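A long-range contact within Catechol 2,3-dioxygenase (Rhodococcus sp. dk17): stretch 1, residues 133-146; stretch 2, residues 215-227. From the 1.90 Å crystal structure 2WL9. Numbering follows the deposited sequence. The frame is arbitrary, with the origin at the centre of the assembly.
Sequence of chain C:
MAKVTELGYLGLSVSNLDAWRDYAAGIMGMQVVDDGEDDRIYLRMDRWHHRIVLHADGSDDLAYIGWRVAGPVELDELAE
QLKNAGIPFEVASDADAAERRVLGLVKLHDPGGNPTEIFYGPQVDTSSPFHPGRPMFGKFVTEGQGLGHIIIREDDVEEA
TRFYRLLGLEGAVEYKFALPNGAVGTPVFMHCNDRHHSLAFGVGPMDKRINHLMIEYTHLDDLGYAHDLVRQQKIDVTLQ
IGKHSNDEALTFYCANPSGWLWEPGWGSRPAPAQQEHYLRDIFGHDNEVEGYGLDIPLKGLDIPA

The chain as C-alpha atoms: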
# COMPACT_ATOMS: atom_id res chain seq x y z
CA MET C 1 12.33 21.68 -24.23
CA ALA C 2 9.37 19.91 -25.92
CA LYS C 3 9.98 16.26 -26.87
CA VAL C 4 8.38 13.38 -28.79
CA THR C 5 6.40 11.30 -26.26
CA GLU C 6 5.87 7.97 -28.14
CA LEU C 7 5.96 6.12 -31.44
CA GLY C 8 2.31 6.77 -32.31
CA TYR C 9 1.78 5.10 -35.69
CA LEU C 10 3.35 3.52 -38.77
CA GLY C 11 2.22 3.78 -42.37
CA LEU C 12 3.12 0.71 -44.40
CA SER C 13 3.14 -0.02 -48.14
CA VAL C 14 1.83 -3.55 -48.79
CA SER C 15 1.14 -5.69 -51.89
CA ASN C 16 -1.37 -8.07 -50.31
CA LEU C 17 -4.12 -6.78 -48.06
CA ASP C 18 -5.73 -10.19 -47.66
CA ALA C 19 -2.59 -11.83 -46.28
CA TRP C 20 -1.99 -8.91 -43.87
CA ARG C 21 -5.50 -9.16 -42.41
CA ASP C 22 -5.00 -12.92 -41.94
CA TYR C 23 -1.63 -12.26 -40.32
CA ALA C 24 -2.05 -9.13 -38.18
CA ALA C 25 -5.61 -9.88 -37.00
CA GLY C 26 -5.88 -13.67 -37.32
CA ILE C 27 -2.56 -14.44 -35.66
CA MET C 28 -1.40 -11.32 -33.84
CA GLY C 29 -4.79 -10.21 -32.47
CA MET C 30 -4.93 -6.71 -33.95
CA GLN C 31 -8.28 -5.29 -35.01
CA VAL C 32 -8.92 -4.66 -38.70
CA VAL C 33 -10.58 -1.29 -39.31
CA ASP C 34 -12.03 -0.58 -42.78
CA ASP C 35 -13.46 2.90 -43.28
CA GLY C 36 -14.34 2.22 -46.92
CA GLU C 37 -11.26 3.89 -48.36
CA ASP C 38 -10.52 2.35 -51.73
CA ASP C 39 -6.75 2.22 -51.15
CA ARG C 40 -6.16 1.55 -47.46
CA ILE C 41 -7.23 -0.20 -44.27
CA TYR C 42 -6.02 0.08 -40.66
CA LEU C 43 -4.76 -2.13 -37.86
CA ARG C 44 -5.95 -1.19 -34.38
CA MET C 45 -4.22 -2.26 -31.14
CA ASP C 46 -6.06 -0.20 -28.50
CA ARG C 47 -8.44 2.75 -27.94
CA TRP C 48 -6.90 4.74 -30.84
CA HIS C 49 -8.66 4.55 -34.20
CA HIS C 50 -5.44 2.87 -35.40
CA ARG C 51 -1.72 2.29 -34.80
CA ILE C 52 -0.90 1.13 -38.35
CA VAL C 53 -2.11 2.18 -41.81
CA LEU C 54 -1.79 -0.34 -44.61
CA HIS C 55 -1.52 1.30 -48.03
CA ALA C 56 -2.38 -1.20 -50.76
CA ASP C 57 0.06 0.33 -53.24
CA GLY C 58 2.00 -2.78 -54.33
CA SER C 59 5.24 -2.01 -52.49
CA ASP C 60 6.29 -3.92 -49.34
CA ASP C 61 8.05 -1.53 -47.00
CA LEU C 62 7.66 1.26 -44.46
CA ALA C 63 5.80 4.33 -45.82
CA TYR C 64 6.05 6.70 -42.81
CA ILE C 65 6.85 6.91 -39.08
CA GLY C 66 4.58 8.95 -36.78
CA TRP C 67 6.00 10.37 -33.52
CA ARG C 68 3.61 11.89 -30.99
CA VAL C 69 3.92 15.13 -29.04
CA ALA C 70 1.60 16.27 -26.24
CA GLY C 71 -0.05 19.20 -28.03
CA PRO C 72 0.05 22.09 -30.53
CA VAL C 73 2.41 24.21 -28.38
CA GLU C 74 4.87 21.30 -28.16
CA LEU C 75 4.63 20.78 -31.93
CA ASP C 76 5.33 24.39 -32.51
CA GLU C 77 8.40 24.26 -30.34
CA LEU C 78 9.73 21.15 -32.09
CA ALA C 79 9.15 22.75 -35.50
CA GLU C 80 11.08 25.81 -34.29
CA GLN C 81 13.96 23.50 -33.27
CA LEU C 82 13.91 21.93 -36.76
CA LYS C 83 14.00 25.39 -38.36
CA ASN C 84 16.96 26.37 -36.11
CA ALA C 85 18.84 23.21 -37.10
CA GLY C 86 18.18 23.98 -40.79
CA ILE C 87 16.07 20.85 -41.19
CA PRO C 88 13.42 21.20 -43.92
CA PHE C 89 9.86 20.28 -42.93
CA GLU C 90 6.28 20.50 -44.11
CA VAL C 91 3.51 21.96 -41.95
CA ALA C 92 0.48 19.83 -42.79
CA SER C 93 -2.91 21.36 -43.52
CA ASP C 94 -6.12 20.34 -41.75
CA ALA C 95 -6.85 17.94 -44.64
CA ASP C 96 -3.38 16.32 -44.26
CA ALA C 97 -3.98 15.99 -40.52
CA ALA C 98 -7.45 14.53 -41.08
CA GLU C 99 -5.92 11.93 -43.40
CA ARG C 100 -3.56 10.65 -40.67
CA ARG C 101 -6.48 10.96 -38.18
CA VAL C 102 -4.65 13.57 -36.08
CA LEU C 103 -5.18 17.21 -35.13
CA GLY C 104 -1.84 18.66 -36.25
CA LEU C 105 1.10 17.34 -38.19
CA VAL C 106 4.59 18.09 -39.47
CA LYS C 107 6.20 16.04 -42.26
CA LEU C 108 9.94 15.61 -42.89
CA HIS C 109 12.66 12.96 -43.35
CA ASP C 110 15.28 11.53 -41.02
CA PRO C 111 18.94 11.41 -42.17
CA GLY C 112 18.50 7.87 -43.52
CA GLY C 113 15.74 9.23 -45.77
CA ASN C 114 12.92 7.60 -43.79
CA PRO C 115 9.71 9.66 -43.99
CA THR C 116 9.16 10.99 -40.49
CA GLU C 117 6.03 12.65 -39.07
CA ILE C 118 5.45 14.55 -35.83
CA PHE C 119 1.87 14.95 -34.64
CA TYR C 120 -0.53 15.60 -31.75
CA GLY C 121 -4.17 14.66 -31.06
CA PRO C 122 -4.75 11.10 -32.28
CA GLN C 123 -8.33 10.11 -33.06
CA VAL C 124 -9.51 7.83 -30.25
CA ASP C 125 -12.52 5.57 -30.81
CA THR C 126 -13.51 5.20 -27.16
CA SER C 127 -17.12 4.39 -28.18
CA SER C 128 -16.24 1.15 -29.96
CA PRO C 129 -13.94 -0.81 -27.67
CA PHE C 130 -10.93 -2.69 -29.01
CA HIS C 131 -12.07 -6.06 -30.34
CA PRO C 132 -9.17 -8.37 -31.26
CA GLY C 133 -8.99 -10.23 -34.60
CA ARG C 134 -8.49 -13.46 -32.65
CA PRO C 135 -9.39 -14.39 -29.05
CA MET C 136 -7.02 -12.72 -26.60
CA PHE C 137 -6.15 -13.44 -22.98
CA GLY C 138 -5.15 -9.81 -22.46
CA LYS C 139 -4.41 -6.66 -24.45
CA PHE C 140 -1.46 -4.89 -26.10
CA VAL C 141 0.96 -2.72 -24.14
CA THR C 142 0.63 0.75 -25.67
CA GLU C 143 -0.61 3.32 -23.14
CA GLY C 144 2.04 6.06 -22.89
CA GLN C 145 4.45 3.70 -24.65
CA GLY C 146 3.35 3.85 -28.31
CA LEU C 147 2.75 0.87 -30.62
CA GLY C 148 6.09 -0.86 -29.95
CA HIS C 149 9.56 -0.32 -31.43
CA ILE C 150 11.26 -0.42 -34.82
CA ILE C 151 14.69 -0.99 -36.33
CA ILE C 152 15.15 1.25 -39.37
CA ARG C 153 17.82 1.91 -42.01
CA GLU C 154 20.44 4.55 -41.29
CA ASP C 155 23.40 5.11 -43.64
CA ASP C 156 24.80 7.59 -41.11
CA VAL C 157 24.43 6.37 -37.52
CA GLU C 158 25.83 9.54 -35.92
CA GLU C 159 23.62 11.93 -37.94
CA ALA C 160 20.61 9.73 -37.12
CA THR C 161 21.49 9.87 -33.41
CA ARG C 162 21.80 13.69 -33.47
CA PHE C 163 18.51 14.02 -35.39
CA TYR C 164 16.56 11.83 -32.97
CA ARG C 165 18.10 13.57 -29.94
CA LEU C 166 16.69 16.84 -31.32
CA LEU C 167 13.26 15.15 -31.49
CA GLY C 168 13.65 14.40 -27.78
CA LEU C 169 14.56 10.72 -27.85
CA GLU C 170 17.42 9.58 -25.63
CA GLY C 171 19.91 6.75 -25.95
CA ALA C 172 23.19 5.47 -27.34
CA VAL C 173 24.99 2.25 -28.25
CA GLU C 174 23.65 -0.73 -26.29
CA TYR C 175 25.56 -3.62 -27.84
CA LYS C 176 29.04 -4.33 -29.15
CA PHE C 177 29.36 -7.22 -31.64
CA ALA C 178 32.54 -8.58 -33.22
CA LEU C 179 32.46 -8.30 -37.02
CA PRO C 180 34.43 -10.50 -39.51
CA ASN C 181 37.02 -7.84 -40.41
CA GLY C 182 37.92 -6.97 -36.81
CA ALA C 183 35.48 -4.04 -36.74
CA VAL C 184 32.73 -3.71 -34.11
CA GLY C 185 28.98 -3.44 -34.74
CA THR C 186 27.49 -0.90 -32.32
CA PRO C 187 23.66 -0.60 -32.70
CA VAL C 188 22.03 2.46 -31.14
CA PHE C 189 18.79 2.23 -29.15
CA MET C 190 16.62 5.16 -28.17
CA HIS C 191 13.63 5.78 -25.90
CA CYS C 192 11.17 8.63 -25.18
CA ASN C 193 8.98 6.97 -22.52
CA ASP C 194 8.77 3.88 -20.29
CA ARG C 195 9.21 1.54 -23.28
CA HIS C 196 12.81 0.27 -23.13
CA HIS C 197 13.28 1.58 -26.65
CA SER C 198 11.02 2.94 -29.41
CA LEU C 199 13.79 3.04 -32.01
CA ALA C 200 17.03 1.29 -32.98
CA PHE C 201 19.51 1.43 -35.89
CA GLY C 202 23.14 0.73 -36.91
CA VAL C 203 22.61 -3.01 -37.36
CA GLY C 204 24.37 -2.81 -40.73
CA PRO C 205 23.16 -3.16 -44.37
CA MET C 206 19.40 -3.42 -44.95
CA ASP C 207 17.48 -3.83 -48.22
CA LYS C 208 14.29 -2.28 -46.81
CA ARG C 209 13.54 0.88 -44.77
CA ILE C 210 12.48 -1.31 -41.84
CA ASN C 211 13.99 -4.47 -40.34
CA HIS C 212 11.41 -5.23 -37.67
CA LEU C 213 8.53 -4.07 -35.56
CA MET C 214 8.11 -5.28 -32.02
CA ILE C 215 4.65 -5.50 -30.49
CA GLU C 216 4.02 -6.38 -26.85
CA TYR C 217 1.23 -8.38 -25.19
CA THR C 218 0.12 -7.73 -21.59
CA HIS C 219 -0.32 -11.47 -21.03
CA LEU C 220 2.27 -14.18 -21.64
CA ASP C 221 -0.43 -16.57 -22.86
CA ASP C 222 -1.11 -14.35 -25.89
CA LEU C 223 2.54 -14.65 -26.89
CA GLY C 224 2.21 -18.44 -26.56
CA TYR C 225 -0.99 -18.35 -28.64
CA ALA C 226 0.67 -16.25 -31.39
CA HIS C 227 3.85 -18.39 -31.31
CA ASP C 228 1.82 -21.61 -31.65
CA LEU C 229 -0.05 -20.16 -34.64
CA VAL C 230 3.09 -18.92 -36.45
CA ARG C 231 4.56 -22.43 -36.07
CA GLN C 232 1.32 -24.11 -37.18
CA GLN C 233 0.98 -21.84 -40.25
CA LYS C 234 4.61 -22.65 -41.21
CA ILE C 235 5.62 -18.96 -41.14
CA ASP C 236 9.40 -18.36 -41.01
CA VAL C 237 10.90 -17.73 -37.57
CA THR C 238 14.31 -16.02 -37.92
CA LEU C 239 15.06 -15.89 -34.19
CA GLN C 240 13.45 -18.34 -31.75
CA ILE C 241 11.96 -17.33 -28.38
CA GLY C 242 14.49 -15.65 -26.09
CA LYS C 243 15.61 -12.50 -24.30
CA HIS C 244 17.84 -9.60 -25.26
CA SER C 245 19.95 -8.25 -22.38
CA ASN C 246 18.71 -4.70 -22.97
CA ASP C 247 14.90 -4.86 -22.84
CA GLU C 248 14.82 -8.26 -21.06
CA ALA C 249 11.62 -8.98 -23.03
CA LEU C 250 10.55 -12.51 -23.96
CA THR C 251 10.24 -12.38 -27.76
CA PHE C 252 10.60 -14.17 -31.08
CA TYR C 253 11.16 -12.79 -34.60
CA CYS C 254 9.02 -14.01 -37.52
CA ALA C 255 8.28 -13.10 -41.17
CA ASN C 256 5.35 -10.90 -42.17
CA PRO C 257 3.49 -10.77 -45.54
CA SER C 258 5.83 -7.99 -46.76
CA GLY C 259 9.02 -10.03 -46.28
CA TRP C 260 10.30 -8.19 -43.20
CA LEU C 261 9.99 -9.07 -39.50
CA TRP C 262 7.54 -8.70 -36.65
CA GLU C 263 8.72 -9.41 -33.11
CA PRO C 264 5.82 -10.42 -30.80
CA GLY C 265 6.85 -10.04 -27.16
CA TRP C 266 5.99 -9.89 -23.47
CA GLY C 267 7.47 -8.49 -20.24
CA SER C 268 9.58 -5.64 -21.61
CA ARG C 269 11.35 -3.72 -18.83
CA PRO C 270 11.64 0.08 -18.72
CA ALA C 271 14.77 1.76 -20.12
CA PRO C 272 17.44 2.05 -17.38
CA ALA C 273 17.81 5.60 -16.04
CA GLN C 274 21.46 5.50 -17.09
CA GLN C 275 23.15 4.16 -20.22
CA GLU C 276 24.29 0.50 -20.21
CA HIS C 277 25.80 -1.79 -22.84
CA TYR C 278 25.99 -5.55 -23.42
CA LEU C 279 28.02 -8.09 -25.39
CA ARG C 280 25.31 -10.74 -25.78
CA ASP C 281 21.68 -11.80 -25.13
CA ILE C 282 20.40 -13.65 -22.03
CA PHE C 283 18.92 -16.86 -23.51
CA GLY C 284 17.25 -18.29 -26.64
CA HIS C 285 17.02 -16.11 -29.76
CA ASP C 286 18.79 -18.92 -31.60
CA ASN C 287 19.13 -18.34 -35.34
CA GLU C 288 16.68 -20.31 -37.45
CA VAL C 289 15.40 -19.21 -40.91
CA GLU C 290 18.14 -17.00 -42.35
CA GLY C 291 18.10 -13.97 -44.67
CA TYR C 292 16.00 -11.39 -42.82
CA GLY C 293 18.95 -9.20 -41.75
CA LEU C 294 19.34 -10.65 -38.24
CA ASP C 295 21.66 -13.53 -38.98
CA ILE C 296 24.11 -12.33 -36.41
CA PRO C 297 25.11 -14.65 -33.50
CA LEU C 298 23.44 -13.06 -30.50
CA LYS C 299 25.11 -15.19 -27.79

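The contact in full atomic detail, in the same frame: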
# COMPACT_ATOMS: atom_id res chain seq x y z
N GLY C 133 -8.73 -9.39 -33.43
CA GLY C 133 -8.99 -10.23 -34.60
C GLY C 133 -8.88 -11.73 -34.35
O GLY C 133 -9.13 -12.54 -35.24
N ARG C 134 -8.45 -12.08 -33.14
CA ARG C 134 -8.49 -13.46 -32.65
C ARG C 134 -8.64 -13.38 -31.13
O ARG C 134 -8.32 -12.35 -30.54
CB ARG C 134 -7.25 -14.26 -33.08
CG ARG C 134 -5.88 -13.65 -32.72
CD ARG C 134 -5.49 -13.91 -31.28
NE ARG C 134 -4.05 -13.72 -31.05
CZ ARG C 134 -3.45 -13.90 -29.88
NH1 ARG C 134 -4.15 -14.28 -28.82
NH2 ARG C 134 -2.14 -13.72 -29.77
N PRO C 135 -9.14 -14.46 -30.49
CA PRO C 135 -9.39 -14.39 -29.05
C PRO C 135 -8.11 -14.08 -28.29
O PRO C 135 -7.07 -14.66 -28.57
CB PRO C 135 -9.91 -15.79 -28.72
CG PRO C 135 -10.53 -16.26 -30.00
CD PRO C 135 -9.56 -15.76 -31.04
N MET C 136 -8.20 -13.16 -27.33
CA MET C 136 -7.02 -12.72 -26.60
C MET C 136 -7.22 -12.85 -25.10
O MET C 136 -8.29 -12.52 -24.58
CB MET C 136 -6.67 -11.27 -26.95
CG MET C 136 -5.98 -11.09 -28.30
SD MET C 136 -5.38 -9.40 -28.60
CE MET C 136 -4.01 -9.30 -27.44
N PHE C 137 -6.18 -13.33 -24.43
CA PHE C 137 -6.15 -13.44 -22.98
C PHE C 137 -6.09 -12.06 -22.32
O PHE C 137 -6.64 -11.86 -21.23
CB PHE C 137 -4.92 -14.24 -22.54
CG PHE C 137 -4.96 -15.69 -22.92
CD1 PHE C 137 -4.40 -16.13 -24.12
CD2 PHE C 137 -5.55 -16.63 -22.07
CE1 PHE C 137 -4.42 -17.48 -24.48
CE2 PHE C 137 -5.58 -17.97 -22.42
CZ PHE C 137 -5.02 -18.40 -23.62
N GLY C 138 -5.40 -11.14 -22.98
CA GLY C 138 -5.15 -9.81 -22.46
C GLY C 138 -5.30 -8.76 -23.54
O GLY C 138 -6.21 -8.84 -24.37
N LYS C 139 -4.40 -7.78 -23.52
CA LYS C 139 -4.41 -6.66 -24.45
C LYS C 139 -3.00 -6.41 -25.00
O LYS C 139 -2.09 -7.22 -24.77
CB LYS C 139 -4.94 -5.42 -23.72
N PHE C 140 -2.81 -5.32 -25.74
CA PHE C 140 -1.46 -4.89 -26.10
C PHE C 140 -0.99 -3.86 -25.09
O PHE C 140 -1.80 -3.17 -24.46
CB PHE C 140 -1.41 -4.31 -27.53
CG PHE C 140 -1.54 -5.35 -28.61
CD1 PHE C 140 -0.44 -6.09 -29.02
CD2 PHE C 140 -2.78 -5.60 -29.20
CE1 PHE C 140 -0.56 -7.05 -30.02
CE2 PHE C 140 -2.92 -6.57 -30.19
CZ PHE C 140 -1.80 -7.30 -30.60
N VAL C 141 0.33 -3.78 -24.92
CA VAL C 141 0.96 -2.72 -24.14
C VAL C 141 1.21 -1.51 -25.04
O VAL C 141 2.06 -1.56 -25.94
CB VAL C 141 2.31 -3.18 -23.53
CG1 VAL C 141 2.96 -2.05 -22.76
CG2 VAL C 141 2.12 -4.41 -22.64
N THR C 142 0.46 -0.43 -24.83
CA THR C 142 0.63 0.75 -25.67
C THR C 142 0.56 2.07 -24.91
O THR C 142 1.22 3.04 -25.29
CB THR C 142 -0.41 0.84 -26.82
OG1 THR C 142 -1.73 0.87 -26.26
CG2 THR C 142 -0.27 -0.32 -27.81
N GLU C 143 -0.27 2.10 -23.87
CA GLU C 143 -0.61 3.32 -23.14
C GLU C 143 0.62 4.08 -22.63
O GLU C 143 1.31 3.62 -21.72
CB GLU C 143 -1.56 3.00 -21.98
CG GLU C 143 -2.11 4.22 -21.26
CD GLU C 143 -3.07 5.02 -22.11
OE1 GLU C 143 -4.10 4.45 -22.54
OE2 GLU C 143 -2.80 6.23 -22.33
N GLY C 144 0.88 5.24 -23.24
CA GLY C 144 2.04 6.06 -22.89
C GLY C 144 3.36 5.45 -23.33
O GLY C 144 4.43 5.91 -22.95
N GLN C 145 3.27 4.41 -24.16
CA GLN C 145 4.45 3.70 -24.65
C GLN C 145 4.47 3.51 -26.17
O GLN C 145 5.41 2.93 -26.70
CB GLN C 145 4.56 2.34 -23.96
CG GLN C 145 5.00 2.41 -22.51
CD GLN C 145 5.32 1.04 -21.96
OE1 GLN C 145 6.08 0.29 -22.56
NE2 GLN C 145 4.75 0.71 -20.81
N GLY C 146 3.43 4.00 -26.86
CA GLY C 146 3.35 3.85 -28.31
C GLY C 146 3.11 2.42 -28.77
O GLY C 146 2.91 1.53 -27.94
N ILE C 215 5.93 -5.71 -31.10
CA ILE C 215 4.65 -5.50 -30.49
C ILE C 215 4.61 -6.33 -29.18
O ILE C 215 5.15 -7.40 -29.09
CB ILE C 215 3.46 -5.84 -31.40
CG1 ILE C 215 3.44 -7.31 -31.77
CG2 ILE C 215 3.40 -4.95 -32.62
CD1 ILE C 215 2.37 -7.68 -32.69
N GLU C 216 3.96 -5.77 -28.18
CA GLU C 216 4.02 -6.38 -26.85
C GLU C 216 2.63 -6.72 -26.34
O GLU C 216 1.72 -5.88 -26.38
CB GLU C 216 4.74 -5.43 -25.89
CG GLU C 216 5.04 -6.03 -24.52
CD GLU C 216 5.67 -5.04 -23.58
OE1 GLU C 216 5.96 -3.90 -24.01
OE2 GLU C 216 5.88 -5.39 -22.41
N TYR C 217 2.46 -7.96 -25.86
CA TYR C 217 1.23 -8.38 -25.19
C TYR C 217 1.32 -8.12 -23.69
O TYR C 217 2.41 -8.18 -23.10
CB TYR C 217 1.02 -9.88 -25.39
CG TYR C 217 0.76 -10.30 -26.81
CD1 TYR C 217 -0.42 -9.94 -27.47
CD2 TYR C 217 1.67 -11.11 -27.49
CE1 TYR C 217 -0.68 -10.36 -28.77
CE2 TYR C 217 1.43 -11.54 -28.79
CZ TYR C 217 0.26 -11.15 -29.42
OH TYR C 217 0.01 -11.57 -30.71
N THR C 218 0.17 -7.84 -23.06
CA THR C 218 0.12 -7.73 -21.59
C THR C 218 0.28 -9.10 -20.92
O THR C 218 0.86 -9.21 -19.84
CB THR C 218 -1.18 -7.06 -21.06
OG1 THR C 218 -2.32 -7.83 -21.48
CG2 THR C 218 -1.32 -5.62 -21.53
N HIS C 219 -0.23 -10.13 -21.59
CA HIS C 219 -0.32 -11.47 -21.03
C HIS C 219 0.57 -12.44 -21.79
O HIS C 219 0.53 -12.50 -23.03
CB HIS C 219 -1.77 -11.97 -21.08
CG HIS C 219 -2.69 -11.31 -20.11
ND1 HIS C 219 -2.86 -9.95 -20.04
CD2 HIS C 219 -3.52 -11.84 -19.17
CE1 HIS C 219 -3.75 -9.66 -19.10
NE2 HIS C 219 -4.16 -10.79 -18.56
N LEU C 220 1.36 -13.20 -21.05
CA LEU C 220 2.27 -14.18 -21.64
C LEU C 220 1.53 -15.16 -22.54
O LEU C 220 2.02 -15.53 -23.60
CB LEU C 220 3.06 -14.91 -20.55
CG LEU C 220 4.01 -16.07 -20.92
CD1 LEU C 220 4.92 -15.73 -22.10
CD2 LEU C 220 4.84 -16.48 -19.71
N ASP C 221 0.33 -15.55 -22.14
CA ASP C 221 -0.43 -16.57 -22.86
C ASP C 221 -0.82 -16.18 -24.29
O ASP C 221 -1.03 -17.05 -25.14
CB ASP C 221 -1.65 -16.99 -22.04
CG ASP C 221 -1.26 -17.72 -20.77
OD1 ASP C 221 -0.10 -18.15 -20.69
OD2 ASP C 221 -2.08 -17.85 -19.86
N ASP C 222 -0.89 -14.87 -24.55
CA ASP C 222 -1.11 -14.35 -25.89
C ASP C 222 0.11 -14.50 -26.78
O ASP C 222 -0.01 -14.70 -27.99
CB ASP C 222 -1.56 -12.89 -25.83
CG ASP C 222 -3.05 -12.76 -25.55
OD1 ASP C 222 -3.81 -13.61 -26.06
OD2 ASP C 222 -3.46 -11.82 -24.82
N LEU C 223 1.30 -14.38 -26.18
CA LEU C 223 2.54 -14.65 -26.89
C LEU C 223 2.61 -16.13 -27.28
O LEU C 223 2.95 -16.46 -28.41
CB LEU C 223 3.75 -14.25 -26.05
CG LEU C 223 5.15 -14.50 -26.64
CD1 LEU C 223 5.40 -13.66 -27.89
CD2 LEU C 223 6.21 -14.23 -25.59
N GLY C 224 2.25 -17.00 -26.33
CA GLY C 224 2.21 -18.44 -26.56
C GLY C 224 1.22 -18.81 -27.66
O GLY C 224 1.53 -19.64 -28.51
N TYR C 225 0.05 -18.18 -27.62
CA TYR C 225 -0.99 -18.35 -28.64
C TYR C 225 -0.48 -17.94 -30.03
O TYR C 225 -0.62 -18.71 -30.99
CB TYR C 225 -2.21 -17.52 -28.24
CG TYR C 225 -3.47 -17.73 -29.06
CD1 TYR C 225 -4.58 -18.35 -28.49
CD2 TYR C 225 -3.57 -17.26 -30.36
CE1 TYR C 225 -5.75 -18.53 -29.21
CE2 TYR C 225 -4.75 -17.44 -31.10
CZ TYR C 225 -5.82 -18.08 -30.52
OH TYR C 225 -6.99 -18.27 -31.23
N ALA C 226 0.11 -16.75 -30.13
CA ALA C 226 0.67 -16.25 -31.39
C ALA C 226 1.83 -17.11 -31.89
O ALA C 226 1.91 -17.42 -33.08
CB ALA C 226 1.10 -14.79 -31.25
N HIS C 227 2.71 -17.52 -30.97
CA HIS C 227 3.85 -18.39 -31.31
C HIS C 227 3.39 -19.74 -31.85
O HIS C 227 3.95 -20.25 -32.82
CB HIS C 227 4.77 -18.58 -30.10
CG HIS C 227 5.94 -19.49 -30.36
ND1 HIS C 227 6.05 -20.74 -29.80
CD2 HIS C 227 7.05 -19.33 -31.12
CE1 HIS C 227 7.18 -21.31 -30.19
NE2 HIS C 227 7.81 -20.47 -30.99
O HOH W 1 -1.84 -9.91 -23.83
O HOH W 2 3.14 -3.12 -28.23

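A chain segment without regular secondary structure can still be held precisely when its partner offers a carboxylate to its amides and a strand edge to its backbone. Residues 133-146 of this dioxygenase illustrate the principle against residues 215-227, where a strand leads through a short turn into a helix; together the two bury 892 Å².

The contact opens with Arg-134, whose buried side chain reaches across to the helix. Its NH1 forms a salt bridge with Asp-222 OD1 at 2.9 Å, while NH2 donates to the backbone Asp-222 O, also at 2.9 Å, and weakly to Tyr-217 OH at 3.2 Å. The Tyr-225 ring covers one face of the guanidinium, CD2 standing 3.4 Å from Arg-134 CZ. Planar and rich in donors, arginine can meet charge at its edge and an aromatic ring over its face. Arg-134 NH1 also donates to Pro-135 O at 3.0 Å, tying the side chain to the backbone of the next residue, and Pro-135 CD packs 3.6 Å from Tyr-225 OH. Met-136 turns its flexible end inward, CE reaching the edge of the Tyr-217 ring 3.6 Å from CD1.

Asp-222 then receives the backbone as well. Phe-137 N donates to Asp-222 OD1 at 2.9 Å and Gly-138 N to Asp-222 OD2 at 2.8 Å, so one carboxylate serves two successive amides and a guanidinium. The Phe-137 ring lies against the helix, with Asp-221 CB over its face, 3.6 Å from the ring centroid. At Gly-138 the fit is tight: CA sits over the His-219 ring, 3.3 Å from ND1, and a CB there would clash with His-219 ND1 and Thr-218 OG1.

From Lys-139 the pairing becomes strand-like. Lys-139 N donates to Thr-218 OG1 at 2.9 Å, and Thr-218 N returns a bond of the same length to Lys-139 O. A water joins Lys-139 O (2.9 Å), His-219 N (2.8 Å) and Asp-222 OD2 (2.7 Å), measured from its oxygen. The lysine side chain, modelled only to CB, points away.

Phe-140 forms a single beta bridge with Tyr-217. Their rings are nearly parallel but slid apart, with Phe-140 CE1 3.5 Å from Tyr-217 CE1; Ile-215 CD1 adds an apolar contact 4.0 Å from that same Phe-140 CE1. Val-141 N closes the register on Glu-216 O at 2.9 Å, and its CG2 packs 3.8 Å from Thr-218 CG2. A second water extends the pairing, its oxygen 3.0 Å from Val-141 O and 2.8 Å from Glu-216 N. Beyond this the segment departs, leaving only slight contact at Gln-145.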